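Local atomic coordinates of cytochrome P450 reductase (Amycolatopsis methanolica 239, PDB entry 5OGX), a protein that transfers electrons from NADH, through FAD and a [2Fe-2S] cluster, to the cytochrome P450 partner that O-demethylates guaiacol and other lignin-derived aromatics. Residues G207-L212 and R297-W302. Numbering follows the deposited sequence. Where two conformers were deposited one is given.
Sequences GGPMVL and RGWSGW
Backbone hydrogen bonds tie the segments in parallel, with M210 opposite S300 and L212 opposite W302: S300 N donates to P209 O (3.0 Å), V211 N to S300 O, and W302 N to V211 O (2.8 Å), this last bent to 144°. Two waters extend the seam where the strands begin, one linking G208 O to S300 OG, the other P209 O to G298 O. Strands 210-215 and 300-305 thus exemplify how parallel strands distant in sequence become neighbours in a Rossmann-like sheet, here that of the NAD-binding domain, where helix 219-232 covers the face carrying M210 and L212. Among the side chains, CH-pi packing is clearest at P209, whose CB stands 3.5 Å from the centroid of the six-membered ring of W299, almost on its normal. V211 CB approaches W299 CE3 at 4.2 Å. An alanine in place of W299 would probably leave the P209 ring without its aromatic floor and open a gap beside V211. Around W302, M210, bent at chi3 (42°), brings CE to 3.8 Å from W302 NE1 in an off-centre CH-pi contact; its SD, oblique to the five-membered ring and 5.4 Å from the centroid, makes the Met-aromatic contact. L212 runs alongside the indole, CD2 3.9 Å from W302 CB, and H328 stacks on the W302 ring.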
loop_
_atom_site.group_PDB
_atom_site.type_symbol
_atom_site.label_atom_id
_atom_site.label_comp_id
_atom_site.label_asym_id
_atom_site.label_seq_id
_atom_site.Cartn_x
_atom_site.Cartn_y
_atom_site.Cartn_z
ATOM N N GLY A 207 8.797 5.830 -18.842
ATOM C CA GLY A 207 8.719 4.540 -19.501
ATOM C C GLY A 207 9.895 3.625 -19.242
ATOM O O GLY A 207 10.056 2.632 -19.958
ATOM N N GLY A 208 10.733 3.938 -18.252
ATOM C CA GLY A 208 11.894 3.125 -17.955
ATOM C C GLY A 208 11.507 1.791 -17.343
ATOM O O GLY A 208 10.377 1.596 -16.891
ATOM N N PRO A 209 12.463 0.863 -17.276
ATOM C CA PRO A 209 12.164 -0.483 -16.770
ATOM C C PRO A 209 11.818 -0.484 -15.292
ATOM O O PRO A 209 12.361 0.295 -14.496
ATOM C CB PRO A 209 13.467 -1.257 -17.014
ATOM C CG PRO A 209 14.534 -0.166 -17.086
ATOM C CD PRO A 209 13.858 1.005 -17.722
ATOM N N MET A 210 10.938 -1.416 -14.919
ATOM C CA MET A 210 10.487 -1.545 -13.537
ATOM C C MET A 210 10.619 -2.983 -13.068
ATOM O O MET A 210 10.276 -3.917 -13.803
ATOM C CB MET A 210 9.006 -1.141 -13.368
ATOM C CG MET A 210 8.634 0.191 -13.934
ATOM S SD MET A 210 6.843 0.367 -14.137
ATOM C CE MET A 210 6.183 -0.358 -12.652
ATOM N N VAL A 211 11.078 -3.163 -11.829
ATOM C CA VAL A 211 10.982 -4.456 -11.160
ATOM C C VAL A 211 10.023 -4.306 -9.994
ATOM O O VAL A 211 10.068 -3.307 -9.264
ATOM C CB VAL A 211 12.351 -4.992 -10.708
ATOM C CG1 VAL A 211 13.076 -3.973 -9.794
ATOM C CG2 VAL A 211 12.162 -6.332 -10.004
ATOM N N LEU A 212 9.106 -5.262 -9.868
ATOM C CA LEU A 212 8.111 -5.271 -8.807
ATOM C C LEU A 212 8.256 -6.582 -8.064
ATOM O O LEU A 212 8.280 -7.652 -8.687
ATOM C CB LEU A 212 6.698 -5.120 -9.377
ATOM C CG LEU A 212 6.535 -3.803 -10.135
ATOM C CD1 LEU A 212 6.669 -4.117 -11.615
ATOM C CD2 LEU A 212 5.197 -3.124 -9.841
ATOM N N ARG A 297 21.144 -0.107 -12.168
ATOM C CA ARG A 297 21.228 1.313 -12.479
ATOM C C ARG A 297 20.284 1.653 -13.627
ATOM O O ARG A 297 20.296 0.996 -14.683
ATOM C CB ARG A 297 22.657 1.708 -12.823
ATOM C CG ARG A 297 22.816 3.223 -12.829
ATOM C CD ARG A 297 24.260 3.655 -12.753
ATOM N NE ARG A 297 24.321 5.114 -12.640
ATOM C CZ ARG A 297 25.335 5.849 -13.081
ATOM N NH1 ARG A 297 26.370 5.265 -13.661
ATOM N NH2 ARG A 297 25.312 7.173 -12.943
ATOM N N GLY A 298 19.456 2.673 -13.416
ATOM C CA GLY A 298 18.476 3.086 -14.402
ATOM C C GLY A 298 17.134 2.415 -14.253
ATOM O O GLY A 298 16.196 2.771 -14.983
ATOM N N TRP A 299 17.010 1.470 -13.326
ATOM C CA TRP A 299 15.756 0.788 -13.048
ATOM C C TRP A 299 14.965 1.522 -11.976
ATOM O O TRP A 299 15.505 2.316 -11.203
ATOM C CB TRP A 299 16.036 -0.642 -12.574
ATOM C CG TRP A 299 16.364 -1.534 -13.714
ATOM C CD1 TRP A 299 17.483 -1.510 -14.482
ATOM C CD2 TRP A 299 15.524 -2.567 -14.231
ATOM N NE1 TRP A 299 17.403 -2.499 -15.466
ATOM C CE2 TRP A 299 16.206 -3.158 -15.318
ATOM C CE3 TRP A 299 14.267 -3.062 -13.860
ATOM C CZ2 TRP A 299 15.666 -4.214 -16.055
ATOM C CZ3 TRP A 299 13.726 -4.124 -14.593
ATOM C CH2 TRP A 299 14.433 -4.688 -15.673
ATOM N N SER A 300 13.663 1.276 -11.964
ATOM C CA SER A 300 12.819 1.615 -10.830
ATOM C C SER A 300 12.432 0.316 -10.143
ATOM O O SER A 300 12.363 -0.738 -10.787
ATOM C CB SER A 300 11.571 2.395 -11.263
ATOM O OG SER A 300 11.916 3.523 -12.066
ATOM N N GLY A 301 12.206 0.388 -8.829
ATOM C CA GLY A 301 11.864 -0.811 -8.077
ATOM C C GLY A 301 10.722 -0.582 -7.116
ATOM O O GLY A 301 10.630 0.460 -6.467
ATOM N N TRP A 302 9.855 -1.579 -7.011
ATOM C CA TRP A 302 8.625 -1.507 -6.231
ATOM C C TRP A 302 8.566 -2.746 -5.352
ATOM O O TRP A 302 8.435 -3.859 -5.867
ATOM C CB TRP A 302 7.407 -1.441 -7.159
ATOM C CG TRP A 302 7.509 -0.283 -8.112
ATOM C CD1 TRP A 302 8.335 -0.151 -9.203
ATOM C CD2 TRP A 302 6.768 0.918 -8.019
ATOM N NE1 TRP A 302 8.143 1.087 -9.795
ATOM C CE2 TRP A 302 7.182 1.756 -9.076
ATOM C CE3 TRP A 302 5.793 1.370 -7.131
ATOM C CZ2 TRP A 302 6.659 3.026 -9.266
ATOM C CZ3 TRP A 302 5.280 2.647 -7.314
ATOM C CH2 TRP A 302 5.709 3.452 -8.381
HETATM O O HOH W 1 10.061 3.116 -14.190
HETATM O O HOH W 2 13.413 2.854 -14.825
#